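Local coordinates for protein putative NAD-dependent epimerase/dehydratase (Bacillus halodurans, PDB 3E8X) that binds NADP and is probably an epimerase, dehydratase or reductase of the short-chain dehydrogenase family, its substrate being unknown, at residues A[25-30]-A[90-95]; A[113-118]-A[156-161]; A[126-131]-A[165-170]; A[182-187]-A[218-223]. All coordinates share one frame; numbering follows the deposited sequence. Where two conformers were deposited one is given.

Interaction 1. Residues A[25-30]-A[90-95]; sequences LVVGAN and FAAGSG. With NAP (NADP nicotinamide-adenine-dinucleotide phosphate), chain B.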
# COMPACT_ATOMS: atom_id res chain seq x y z
N LEU A 25 8.00 1.23 -22.93
CA LEU A 25 6.98 2.11 -22.41
C LEU A 25 7.52 2.87 -21.21
O LEU A 25 7.90 2.27 -20.21
CB LEU A 25 5.73 1.37 -21.99
CG LEU A 25 4.52 2.20 -21.54
CD1 LEU A 25 3.95 3.05 -22.75
CD2 LEU A 25 3.49 1.21 -20.95
N VAL A 26 7.54 4.20 -21.33
CA VAL A 26 7.88 5.09 -20.18
C VAL A 26 6.56 5.65 -19.58
O VAL A 26 5.85 6.45 -20.20
CB VAL A 26 8.86 6.18 -20.58
CG1 VAL A 26 9.29 7.01 -19.30
CG2 VAL A 26 10.11 5.55 -21.24
N VAL A 27 6.20 5.09 -18.45
CA VAL A 27 5.01 5.51 -17.68
C VAL A 27 5.47 6.73 -16.86
O VAL A 27 6.50 6.72 -16.20
CB VAL A 27 4.48 4.38 -16.79
CG1 VAL A 27 3.26 4.82 -15.93
CG2 VAL A 27 4.16 3.14 -17.65
N GLY A 28 4.73 7.82 -16.98
CA GLY A 28 5.19 9.05 -16.34
C GLY A 28 6.12 9.84 -17.24
O GLY A 28 6.96 10.58 -16.73
N ALA A 29 5.91 9.74 -18.56
CA ALA A 29 6.90 10.18 -19.56
C ALA A 29 7.10 11.73 -19.65
O ALA A 29 8.12 12.21 -20.21
CB ALA A 29 6.61 9.56 -20.97
N ASN A 30 6.14 12.49 -19.13
CA ASN A 30 6.25 13.95 -19.07
C ASN A 30 6.99 14.49 -17.84
O ASN A 30 7.20 15.71 -17.74
CB ASN A 30 4.88 14.62 -19.18
CG ASN A 30 4.98 16.08 -19.67
OD1 ASN A 30 5.71 16.38 -20.62
ND2 ASN A 30 4.24 16.97 -19.01
N PHE A 90 8.57 2.33 -14.85
CA PHE A 90 7.62 3.11 -14.06
C PHE A 90 8.35 4.33 -13.48
O PHE A 90 9.13 4.22 -12.49
CB PHE A 90 6.96 2.26 -12.96
CG PHE A 90 5.82 2.96 -12.27
CD1 PHE A 90 4.54 2.95 -12.81
CD2 PHE A 90 6.03 3.73 -11.14
CE1 PHE A 90 3.49 3.62 -12.18
CE2 PHE A 90 4.99 4.40 -10.52
CZ PHE A 90 3.74 4.36 -11.05
N ALA A 91 8.12 5.48 -14.10
CA ALA A 91 8.73 6.74 -13.71
C ALA A 91 7.66 7.79 -13.30
O ALA A 91 7.94 8.98 -13.32
CB ALA A 91 9.64 7.28 -14.86
N ALA A 92 6.46 7.34 -12.92
CA ALA A 92 5.34 8.23 -12.58
C ALA A 92 5.34 8.56 -11.10
O ALA A 92 5.91 7.86 -10.26
CB ALA A 92 4.00 7.59 -12.99
N GLY A 93 4.65 9.63 -10.77
CA GLY A 93 4.58 10.10 -9.40
C GLY A 93 3.60 11.24 -9.34
O GLY A 93 3.48 12.02 -10.30
N SER A 94 2.92 11.36 -8.22
CA SER A 94 1.96 12.44 -8.00
C SER A 94 2.64 13.84 -7.85
O SER A 94 2.07 14.88 -8.24
CB SER A 94 1.13 12.11 -6.76
OG SER A 94 1.91 12.16 -5.58
N GLY A 95 3.85 13.85 -7.27
CA GLY A 95 4.59 15.08 -6.97
C GLY A 95 4.18 15.83 -5.70
O GLY A 95 3.10 15.57 -5.13
PA NAP B . 8.01 14.38 -11.93
O1A NAP B . 6.96 14.80 -10.90
O2A NAP B . 8.73 15.44 -12.74
O5B NAP B . 7.31 13.26 -12.86
C5B NAP B . 6.05 12.64 -12.56
C4B NAP B . 5.19 12.39 -13.80
O4B NAP B . 4.09 11.56 -13.38
C3B NAP B . 4.57 13.65 -14.45
O3B NAP B . 4.92 13.83 -15.83
C2B NAP B . 3.07 13.43 -14.37
O2B NAP B . 2.28 13.89 -15.49
C1B NAP B . 3.00 11.90 -14.23
N9A NAP B . 1.66 11.50 -13.74
C8A NAP B . 1.02 11.99 -12.66
N7A NAP B . -0.19 11.40 -12.57
C5A NAP B . -0.30 10.54 -13.60
C6A NAP B . -1.29 9.66 -14.04
N6A NAP B . -2.45 9.56 -13.35
N1A NAP B . -1.12 8.92 -15.16
C2A NAP B . 0.02 9.02 -15.84
N3A NAP B . 1.00 9.86 -15.46
C4A NAP B . 0.87 10.62 -14.34
O3 NAP B . 9.14 13.52 -11.11
PN NAP B . 10.73 13.34 -11.47
O1N NAP B . 11.45 14.48 -10.80
O2N NAP B . 10.79 12.97 -12.94
O5D NAP B . 11.21 12.11 -10.56
C5D NAP B . 10.91 10.77 -10.92
C4D NAP B . 10.55 10.02 -9.65
O4D NAP B . 11.65 9.97 -8.74
C3D NAP B . 9.42 10.70 -8.90
O3D NAP B . 8.16 10.26 -9.45
C2D NAP B . 9.69 10.37 -7.43
O2D NAP B . 8.82 9.39 -6.91
C1D NAP B . 11.14 9.83 -7.40
N1N NAP B . 12.07 10.47 -6.41
C2N NAP B . 12.11 11.81 -6.22
C3N NAP B . 13.02 12.36 -5.28
C7N NAP B . 13.14 13.85 -5.05
O7N NAP B . 14.16 14.28 -4.49
N7N NAP B . 12.17 14.65 -5.52
C4N NAP B . 13.86 11.51 -4.57
C5N NAP B . 13.80 10.14 -4.79
C6N NAP B . 12.90 9.66 -5.72
P2B NAP B . 2.02 15.45 -15.89
O1X NAP B . 3.17 15.85 -16.78
O2X NAP B . 0.70 15.42 -16.65
O3X NAP B . 2.03 16.17 -14.56

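Interaction 2. Residues A[113-118]-A[156-161]; sequences KTIQEA and DELKRS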
# COMPACT_ATOMS: atom_id res chain seq x y z
N LYS A 113 -1.04 -1.57 -10.41
CA LYS A 113 -1.75 -1.87 -11.64
C LYS A 113 -0.83 -2.01 -12.86
O LYS A 113 -1.14 -2.80 -13.75
CB LYS A 113 -2.86 -0.84 -11.88
CG LYS A 113 -4.00 -0.80 -10.77
CD LYS A 113 -5.14 0.13 -11.09
CE LYS A 113 -4.75 1.62 -10.98
NZ LYS A 113 -5.87 2.60 -11.27
N THR A 114 0.29 -1.27 -12.94
CA THR A 114 1.22 -1.36 -14.09
C THR A 114 1.92 -2.72 -14.09
O THR A 114 2.15 -3.32 -15.15
CB THR A 114 2.32 -0.24 -14.10
OG1 THR A 114 3.20 -0.38 -12.96
CG2 THR A 114 1.69 1.12 -14.12
N ILE A 115 2.24 -3.19 -12.90
CA ILE A 115 2.83 -4.48 -12.68
C ILE A 115 1.89 -5.62 -13.11
O ILE A 115 2.33 -6.55 -13.79
CB ILE A 115 3.21 -4.68 -11.18
CG1 ILE A 115 4.33 -3.70 -10.78
CG2 ILE A 115 3.55 -6.12 -10.93
CD1 ILE A 115 4.68 -3.68 -9.28
N GLN A 116 0.64 -5.51 -12.69
CA GLN A 116 -0.38 -6.50 -13.03
C GLN A 116 -0.62 -6.52 -14.54
O GLN A 116 -0.78 -7.58 -15.15
CB GLN A 116 -1.67 -6.20 -12.29
CG GLN A 116 -1.67 -6.66 -10.83
CD GLN A 116 -2.89 -6.16 -10.04
OE1 GLN A 116 -3.81 -5.53 -10.59
NE2 GLN A 116 -2.89 -6.45 -8.74
N GLU A 117 -0.63 -5.35 -15.14
CA GLU A 117 -0.81 -5.28 -16.60
C GLU A 117 0.38 -5.90 -17.35
O GLU A 117 0.16 -6.57 -18.33
CB GLU A 117 -1.03 -3.84 -17.04
CG GLU A 117 -1.39 -3.73 -18.52
CD GLU A 117 -2.74 -4.35 -18.84
OE1 GLU A 117 -2.88 -4.85 -20.00
OE2 GLU A 117 -3.63 -4.34 -17.94
N ALA A 118 1.62 -5.68 -16.89
CA ALA A 118 2.80 -6.31 -17.46
C ALA A 118 2.75 -7.84 -17.32
O ALA A 118 2.99 -8.53 -18.31
CB ALA A 118 4.11 -5.73 -16.87
N ASP A 156 7.76 -3.72 -3.04
CA ASP A 156 7.47 -5.08 -2.55
C ASP A 156 6.52 -5.86 -3.46
O ASP A 156 6.69 -7.04 -3.65
CB ASP A 156 6.94 -5.03 -1.12
CG ASP A 156 8.01 -4.67 -0.10
OD1 ASP A 156 9.24 -4.65 -0.44
OD2 ASP A 156 7.63 -4.36 1.03
N GLU A 157 5.54 -5.18 -4.02
CA GLU A 157 4.67 -5.78 -5.02
C GLU A 157 5.47 -6.30 -6.24
O GLU A 157 5.26 -7.40 -6.73
CB GLU A 157 3.60 -4.76 -5.45
CG GLU A 157 2.56 -5.34 -6.40
CD GLU A 157 1.41 -6.08 -5.70
OE1 GLU A 157 1.29 -6.11 -4.43
OE2 GLU A 157 0.55 -6.56 -6.46
N LEU A 158 6.40 -5.49 -6.73
CA LEU A 158 7.30 -5.88 -7.82
C LEU A 158 8.18 -7.06 -7.45
O LEU A 158 8.32 -8.00 -8.25
CB LEU A 158 8.17 -4.69 -8.26
CG LEU A 158 9.00 -4.83 -9.55
CD1 LEU A 158 8.15 -5.36 -10.70
CD2 LEU A 158 9.74 -3.46 -9.90
N LYS A 159 8.73 -7.02 -6.25
CA LYS A 159 9.56 -8.11 -5.76
C LYS A 159 8.80 -9.43 -5.62
O LYS A 159 9.42 -10.47 -5.73
CB LYS A 159 10.24 -7.76 -4.41
CG LYS A 159 11.29 -6.70 -4.45
CD LYS A 159 11.79 -6.38 -3.01
CE LYS A 159 12.94 -5.38 -2.98
NZ LYS A 159 13.69 -5.35 -1.65
N ARG A 160 7.50 -9.40 -5.32
CA ARG A 160 6.65 -10.58 -5.27
C ARG A 160 6.16 -11.03 -6.65
O ARG A 160 5.63 -12.10 -6.79
CB ARG A 160 5.41 -10.32 -4.39
CG ARG A 160 5.66 -10.21 -2.89
CD ARG A 160 4.35 -10.18 -2.10
NE ARG A 160 3.56 -8.99 -2.44
CZ ARG A 160 3.60 -7.84 -1.77
NH1 ARG A 160 4.34 -7.69 -0.68
NH2 ARG A 160 2.86 -6.83 -2.20
N SER A 161 6.33 -10.20 -7.67
CA SER A 161 5.84 -10.52 -9.01
C SER A 161 6.72 -11.56 -9.71
O SER A 161 7.78 -11.94 -9.23
CB SER A 161 5.82 -9.24 -9.87
OG SER A 161 7.11 -8.89 -10.33

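Interaction 3. Residues A[126-131]-A[165-170]; sequences FIMVSS and YTIVRP. With NAP (NADP nicotinamide-adenine-dinucleotide phosphate), chain B.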
# COMPACT_ATOMS: atom_id res chain seq x y z
N PHE A 126 10.86 -5.05 -16.38
CA PHE A 126 10.25 -3.98 -15.62
C PHE A 126 11.32 -3.24 -14.79
O PHE A 126 12.01 -3.85 -13.94
CB PHE A 126 9.14 -4.54 -14.74
CG PHE A 126 8.18 -3.51 -14.21
CD1 PHE A 126 6.87 -3.47 -14.68
CD2 PHE A 126 8.56 -2.60 -13.22
CE1 PHE A 126 5.98 -2.53 -14.20
CE2 PHE A 126 7.67 -1.64 -12.74
CZ PHE A 126 6.38 -1.61 -13.23
N ILE A 127 11.45 -1.94 -15.03
CA ILE A 127 12.32 -1.08 -14.22
C ILE A 127 11.47 -0.11 -13.37
O ILE A 127 10.69 0.69 -13.89
CB ILE A 127 13.31 -0.26 -15.13
CG1 ILE A 127 13.80 -1.11 -16.34
CG2 ILE A 127 14.44 0.42 -14.26
CD1 ILE A 127 14.53 -2.35 -15.98
N MSE A 128 11.62 -0.22 -12.06
CA MSE A 128 11.01 0.66 -11.11
C MSE A 128 11.96 1.80 -10.72
O MSE A 128 13.11 1.57 -10.35
CB MSE A 128 10.64 -0.13 -9.87
CG MSE A 128 10.23 0.72 -8.71
SE MSE A 128 8.49 1.47 -9.13
CE MSE A 128 7.32 -0.03 -8.90
N VAL A 129 11.47 3.03 -10.84
CA VAL A 129 12.14 4.20 -10.28
C VAL A 129 11.52 4.45 -8.92
O VAL A 129 10.42 4.91 -8.80
CB VAL A 129 12.03 5.45 -11.19
CG1 VAL A 129 12.80 6.62 -10.62
CG2 VAL A 129 12.50 5.09 -12.60
N SER A 130 12.28 4.10 -7.91
CA SER A 130 11.88 4.18 -6.55
C SER A 130 12.62 5.34 -5.86
O SER A 130 12.73 6.43 -6.42
CB SER A 130 12.16 2.82 -5.88
OG SER A 130 11.67 2.79 -4.59
N SER A 131 13.05 5.12 -4.62
CA SER A 131 13.71 6.16 -3.81
C SER A 131 14.50 5.51 -2.67
O SER A 131 14.12 4.45 -2.17
CB SER A 131 12.66 7.13 -3.23
OG SER A 131 13.19 8.21 -2.45
N TYR A 165 12.75 -7.89 -12.99
CA TYR A 165 12.70 -6.52 -12.52
C TYR A 165 14.08 -6.00 -12.20
O TYR A 165 15.00 -6.76 -11.95
CB TYR A 165 11.77 -6.36 -11.29
CG TYR A 165 12.24 -7.03 -10.01
CD1 TYR A 165 13.14 -6.39 -9.16
CD2 TYR A 165 11.78 -8.30 -9.64
CE1 TYR A 165 13.59 -7.00 -7.98
CE2 TYR A 165 12.25 -8.93 -8.45
CZ TYR A 165 13.12 -8.25 -7.63
OH TYR A 165 13.59 -8.85 -6.47
N THR A 166 14.20 -4.67 -12.19
CA THR A 166 15.31 -3.97 -11.51
C THR A 166 14.66 -2.76 -10.85
O THR A 166 13.87 -2.05 -11.49
CB THR A 166 16.41 -3.48 -12.50
OG1 THR A 166 16.90 -4.59 -13.25
CG2 THR A 166 17.56 -2.82 -11.71
N ILE A 167 15.00 -2.56 -9.58
CA ILE A 167 14.57 -1.41 -8.76
C ILE A 167 15.78 -0.49 -8.47
O ILE A 167 16.80 -0.89 -7.85
CB ILE A 167 13.91 -1.81 -7.39
CG1 ILE A 167 12.67 -2.73 -7.59
CG2 ILE A 167 13.50 -0.57 -6.60
CD1 ILE A 167 12.29 -3.58 -6.35
N VAL A 168 15.63 0.73 -8.99
CA VAL A 168 16.60 1.83 -8.86
C VAL A 168 16.07 2.80 -7.82
O VAL A 168 15.01 3.38 -8.01
CB VAL A 168 16.80 2.54 -10.23
CG1 VAL A 168 17.98 3.54 -10.19
CG2 VAL A 168 17.00 1.47 -11.32
N ARG A 169 16.82 2.96 -6.73
CA ARG A 169 16.46 3.87 -5.65
C ARG A 169 17.40 5.08 -5.64
O ARG A 169 18.41 5.06 -4.94
CB ARG A 169 16.51 3.11 -4.30
CG ARG A 169 15.41 2.07 -4.20
CD ARG A 169 15.57 1.12 -3.04
NE ARG A 169 14.31 0.41 -2.83
CZ ARG A 169 14.09 -0.49 -1.89
NH1 ARG A 169 15.03 -0.85 -1.05
NH2 ARG A 169 12.88 -1.00 -1.77
N PRO A 170 17.08 6.14 -6.41
CA PRO A 170 17.92 7.32 -6.32
C PRO A 170 17.85 7.99 -4.96
O PRO A 170 16.81 7.94 -4.29
CB PRO A 170 17.39 8.26 -7.40
CG PRO A 170 16.27 7.59 -8.06
CD PRO A 170 15.97 6.31 -7.36
PA NAP B . 8.01 14.38 -11.93
O1A NAP B . 6.96 14.80 -10.90
O2A NAP B . 8.73 15.44 -12.74
O5B NAP B . 7.31 13.26 -12.86
C5B NAP B . 6.05 12.64 -12.56
C4B NAP B . 5.19 12.39 -13.80
O4B NAP B . 4.09 11.56 -13.38
C3B NAP B . 4.57 13.65 -14.45
O3B NAP B . 4.92 13.83 -15.83
C2B NAP B . 3.07 13.43 -14.37
O2B NAP B . 2.28 13.89 -15.49
C1B NAP B . 3.00 11.90 -14.23
N9A NAP B . 1.66 11.50 -13.74
C8A NAP B . 1.02 11.99 -12.66
N7A NAP B . -0.19 11.40 -12.57
C5A NAP B . -0.30 10.54 -13.60
C6A NAP B . -1.29 9.66 -14.04
N6A NAP B . -2.45 9.56 -13.35
N1A NAP B . -1.12 8.92 -15.16
C2A NAP B . 0.02 9.02 -15.84
N3A NAP B . 1.00 9.86 -15.46
C4A NAP B . 0.87 10.62 -14.34
O3 NAP B . 9.14 13.52 -11.11
PN NAP B . 10.73 13.34 -11.47
O1N NAP B . 11.45 14.48 -10.80
O2N NAP B . 10.79 12.97 -12.94
O5D NAP B . 11.21 12.11 -10.56
C5D NAP B . 10.91 10.77 -10.92
C4D NAP B . 10.55 10.02 -9.65
O4D NAP B . 11.65 9.97 -8.74
C3D NAP B . 9.42 10.70 -8.90
O3D NAP B . 8.16 10.26 -9.45
C2D NAP B . 9.69 10.37 -7.43
O2D NAP B . 8.82 9.39 -6.91
C1D NAP B . 11.14 9.83 -7.40
N1N NAP B . 12.07 10.47 -6.41
C2N NAP B . 12.11 11.81 -6.22
C3N NAP B . 13.02 12.36 -5.28
C7N NAP B . 13.14 13.85 -5.05
O7N NAP B . 14.16 14.28 -4.49
N7N NAP B . 12.17 14.65 -5.52
C4N NAP B . 13.86 11.51 -4.57
C5N NAP B . 13.80 10.14 -4.79
C6N NAP B . 12.90 9.66 -5.72
P2B NAP B . 2.02 15.45 -15.89
O1X NAP B . 3.17 15.85 -16.78
O2X NAP B . 0.70 15.42 -16.65
O3X NAP B . 2.03 16.17 -14.56
O HOH W 1 14.90 10.05 -4.54

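Interaction 4. Residues A[182-187]-A[218-223]; sequences VTVSPH and FEVLNG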
# COMPACT_ATOMS: atom_id res chain seq x y z
N VAL A 182 28.59 7.91 -10.80
CA VAL A 182 27.71 7.54 -9.71
C VAL A 182 28.42 6.65 -8.67
O VAL A 182 29.60 6.26 -8.86
CB VAL A 182 26.38 6.89 -10.21
CG1 VAL A 182 25.55 7.85 -11.14
CG2 VAL A 182 26.59 5.51 -10.91
N THR A 183 27.73 6.38 -7.55
CA THR A 183 28.09 5.34 -6.59
C THR A 183 26.82 4.53 -6.35
O THR A 183 25.73 5.10 -6.28
CB THR A 183 28.51 5.88 -5.18
OG1 THR A 183 29.32 7.01 -5.33
CG2 THR A 183 29.33 4.82 -4.41
N VAL A 184 26.95 3.22 -6.17
CA VAL A 184 25.81 2.37 -5.85
C VAL A 184 26.06 1.56 -4.56
O VAL A 184 27.20 1.40 -4.14
CB VAL A 184 25.46 1.42 -7.03
CG1 VAL A 184 24.96 2.20 -8.27
CG2 VAL A 184 26.70 0.50 -7.35
N SER A 185 24.97 1.07 -3.95
CA SER A 185 24.99 0.21 -2.78
C SER A 185 23.65 -0.52 -2.72
O SER A 185 22.63 0.00 -3.20
CB SER A 185 25.15 1.03 -1.52
OG SER A 185 25.13 0.20 -0.37
N PRO A 186 23.63 -1.76 -2.20
CA PRO A 186 22.33 -2.34 -1.87
C PRO A 186 21.55 -1.46 -0.91
O PRO A 186 20.34 -1.44 -0.94
CB PRO A 186 22.67 -3.67 -1.20
CG PRO A 186 24.13 -3.79 -1.21
CD PRO A 186 24.75 -2.68 -1.95
N HIS A 187 22.29 -0.81 -0.02
CA HIS A 187 21.74 0.08 0.94
C HIS A 187 22.84 0.89 1.65
O HIS A 187 23.64 0.33 2.40
CB HIS A 187 20.92 -0.72 1.96
CG HIS A 187 20.34 0.12 3.05
ND1 HIS A 187 19.59 1.24 2.78
CD2 HIS A 187 20.41 0.02 4.39
CE1 HIS A 187 19.20 1.79 3.93
NE2 HIS A 187 19.68 1.06 4.92
N PHE A 218 18.92 -1.56 -5.93
CA PHE A 218 20.08 -0.78 -5.46
C PHE A 218 19.75 0.68 -5.31
O PHE A 218 18.91 1.24 -6.04
CB PHE A 218 21.34 -1.01 -6.39
CG PHE A 218 21.18 -0.46 -7.77
CD1 PHE A 218 21.62 0.81 -8.08
CD2 PHE A 218 20.49 -1.18 -8.74
CE1 PHE A 218 21.41 1.35 -9.37
CE2 PHE A 218 20.27 -0.66 -10.00
CZ PHE A 218 20.74 0.60 -10.32
N GLU A 219 20.51 1.31 -4.42
CA GLU A 219 20.48 2.77 -4.24
C GLU A 219 21.61 3.43 -5.07
O GLU A 219 22.65 2.83 -5.29
CB GLU A 219 20.58 3.13 -2.75
CG GLU A 219 19.41 2.54 -1.94
CD GLU A 219 19.56 2.67 -0.42
OE1 GLU A 219 20.47 3.42 0.05
OE2 GLU A 219 18.77 2.01 0.29
N VAL A 220 21.35 4.64 -5.58
CA VAL A 220 22.28 5.32 -6.48
C VAL A 220 22.40 6.81 -6.16
O VAL A 220 21.37 7.50 -6.04
CB VAL A 220 21.99 5.01 -8.00
CG1 VAL A 220 20.59 5.48 -8.47
CG2 VAL A 220 23.17 5.50 -8.88
N LEU A 221 23.66 7.26 -5.95
CA LEU A 221 24.01 8.66 -5.73
C LEU A 221 24.99 9.11 -6.82
O LEU A 221 25.55 8.28 -7.54
CB LEU A 221 24.65 8.83 -4.34
CG LEU A 221 23.80 8.34 -3.13
CD1 LEU A 221 24.55 8.44 -1.80
CD2 LEU A 221 22.45 9.07 -3.07
N ASN A 222 25.20 10.42 -6.97
CA ASN A 222 26.37 10.86 -7.77
C ASN A 222 27.60 10.49 -6.97
O ASN A 222 27.57 10.47 -5.75
CB ASN A 222 26.38 12.36 -8.15
CG ASN A 222 25.53 12.69 -9.41
OD1 ASN A 222 24.63 13.50 -9.32
ND2 ASN A 222 25.85 12.09 -10.58
N GLY A 223 28.67 10.22 -7.68
CA GLY A 223 29.93 9.73 -7.10
C GLY A 223 31.03 9.78 -8.14
O GLY A 223 31.06 10.69 -8.99
O HOH W 2 17.89 -0.21 -1.01

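Interaction 1. Residues A[25-30]-A[90-95]
At the mouth of a Rossmann-type dinucleotide site, V27 and G28 leave strand 23-27 beside F90, A91 and A92, which leave the parallel strand 87-90. The joint is fixed by A91 N, which donates to V27 O at 2.9 Å; the N-H is bent to 143° and the donor is tilted from the carbonyl plane. Valine is apt here because, with CG1 anti to the backbone N (chi1 178°), that methyl reaches F90 CD1 at 3.9 Å and also touches the methyl of A92. F90 carries the apolar contact onward beneath helix 100-121, where it packs on A111 and T114. V26, on the other side of its strand, comes only loosely near the A91 methyl and is buried against helix 32-43.

A type II turn from V26 to A29 then opens the glycine-rich loop characteristic of nucleotide-binding Rossmann folds. G28 has positive phi (87°), and its CA lies 3.8 Å from A92 CB; any side chain here would run into A91 and A92. Small residues thus let the two loops close up under the cofactor. G93 N makes a long hydrogen bond, 3.3 Å, to O4B of the NADP, and a CB on G93 would collide with O3D of the nicotinamide ribose. Across the adenosine ribose, N30 ND2 gives a short bond of 2.7 Å to O1X of the 2'-phosphate, the group that distinguishes NADP from NAD. The other end of that amide, OD1, is held by R35, which fixes the amide's rotation and turns its NH2 to the phosphate.

Interaction 2. Residues A[113-118]-A[156-161]
I115 drives its CD1 methyl against the backbone of the neighbouring helix, reaching L158 N at 3.6 Å and L158 CB at 3.8 Å. This is the close-packed half of the contact. CG1 stands anti to the carbonyl carbon (chi1 -66°), which carries CD1 across the gap, while the second branch, CG2, rests 4.0 Å from S161 CB. A beta-branched residue suits this touch on two successive turns. S161 is pinned: its OG donates to L158 O at 2.6 Å, on a lone pair in the carbonyl plane, and its N bonds to the same oxygen.

Toward solvent the packing thins out. The CG of E157 still lies against I115 CD1 at 3.9 Å, but its carboxylate and the Q116 amide only approach each other, and the glutamine has a second conformer. E157 OE1 takes the edge of the R160 guanidinium, NH2 at 2.8 Å, in a salt bridge at the border with R160 of the second subunit. With an alanine in place of E157, R160 of the same chain would probably lose its salt-bridge partner, and I115 CD1 the methylene it leans on.

The axes of segments 113-118 and 156-160 run 10.2 Å apart at 17°. I115 and L158 both pack down on F126, so helices 100-121 and 145-160 lie side by side on one face of the sheet, the arrangement of successive crossover helices in a Rossmann fold.

Interaction 3. Residues A[126-131]-A[165-170]
S130 N donates to V168 O over 2.8 Å, the shortest of four backbone bonds that zip strand 125-129 to strand 164-174 in parallel. The others follow in alternation: T166 N to F126 O at 2.9 Å, M128 N to T166 O at 3.0 Å, and V168 N to M128 O, nearly straight at 170°. F126 O is reached as well by Y165 CA at 3.1 Å, a CA-H...O contact typical of close sheet pairs.

Above and below, the strands share their faces. I127 and T166 lie side by side, as do M128 (present as selenomethionine) and I167, whose CG1 is 4.0 Å from M128 CB. The branched residues I127, V129 and T166 meet helix 197-207, and V168 meets V220 of strand 216-223, whereas F126 and M128 point to L158 of helix 145-160. The two strands and that helix form a right-handed beta-alpha-beta crossover unit of the Rossmann fold.

At the carboxyl ends the chemistry turns polar. The extended aliphatic part of R169 runs past S130 and S131, with CG 3.4 Å from S131 O. S130 turns its OG anti to the backbone N (chi1 -174°), and both this hydroxyl and R169 NH2 are taken up by D155 OD2. D155 OD2 thus ties the serine and the arginine together, which would be expected to steady the buried charges. S130 O lies 3.3 Å from C6N of the NADP and S131 OG 3.1 Å from C5N, an oxygen-lined side consistent with holding an electron-poor nicotinamide.

Interaction 4. Residues A[182-187]-A[218-223]
V182 opens the pairing with strand 216-223, its CB and methyls lying over L221 O and V220 CG2. T183 follows in a hydrogen-bonded antiparallel pair with L221: T183 N gives 2.9 Å to L221 O from 37° above the carbonyl plane, and L221 N returns the bond to T183 O at 3.0 Å. The T183 hydroxyl sits against the backbone of G223, OG1 to CA 3.3 Å, where any side chain on G223 would strike it. V184 turns to the other face, and its CG1 touches F218 CD1 at 3.6 Å and V220 CG2 at 3.8 Å; a branched valine fills the corner between ring and methyl. S185 forms the next hydrogen-bonded pair, E219 N reaching S185 O at 2.8 Å. Its hydroxyl then accepts from H187 N, an ST turn that spans P186, where the chain leaves the strand.

H187 is thereby brought beside E219. Its ND1 donates to E219 OE2 at 2.7 Å and 170°, in the ring plane and on the syn side, with ring and carboxylate nearly perpendicular. A water bridges the same OE2 to P186 O, and OE1 takes F188 N. With a leucine in place of E219, H187 would probably be set free to turn and the F188 amide would lose its acceptor.

Strand 181-185 thus edges strand 216-223, whose other side pairs with strand 164-174, while V182 and V184 pack on V230 of helix 227-232.

Overall arrangement
Interactions 1, 3 and 4 lie along one mixed sheet. Strand 87-90 of interaction 1 hydrogen-bonds to strand 125-129 of interaction 3, and strand 164-174 of interaction 3 to strand 216-223 of interaction 4; the centres of 1 and 3, and of 3 and 4, are about 12 Å apart, those of 1 and 4 about 21 Å. Interaction 2 joins two helices of one layer on the sheet: L158 rests on F126 and M128, T114 on F90. Along the chain interaction 1 closes first, 2 and 3 alternate, and 4 comes last. Loops at the carboxyl ends of the central strands line the NADP site, interaction 1 mostly at the adenosine half and interaction 3 at the nicotinamide.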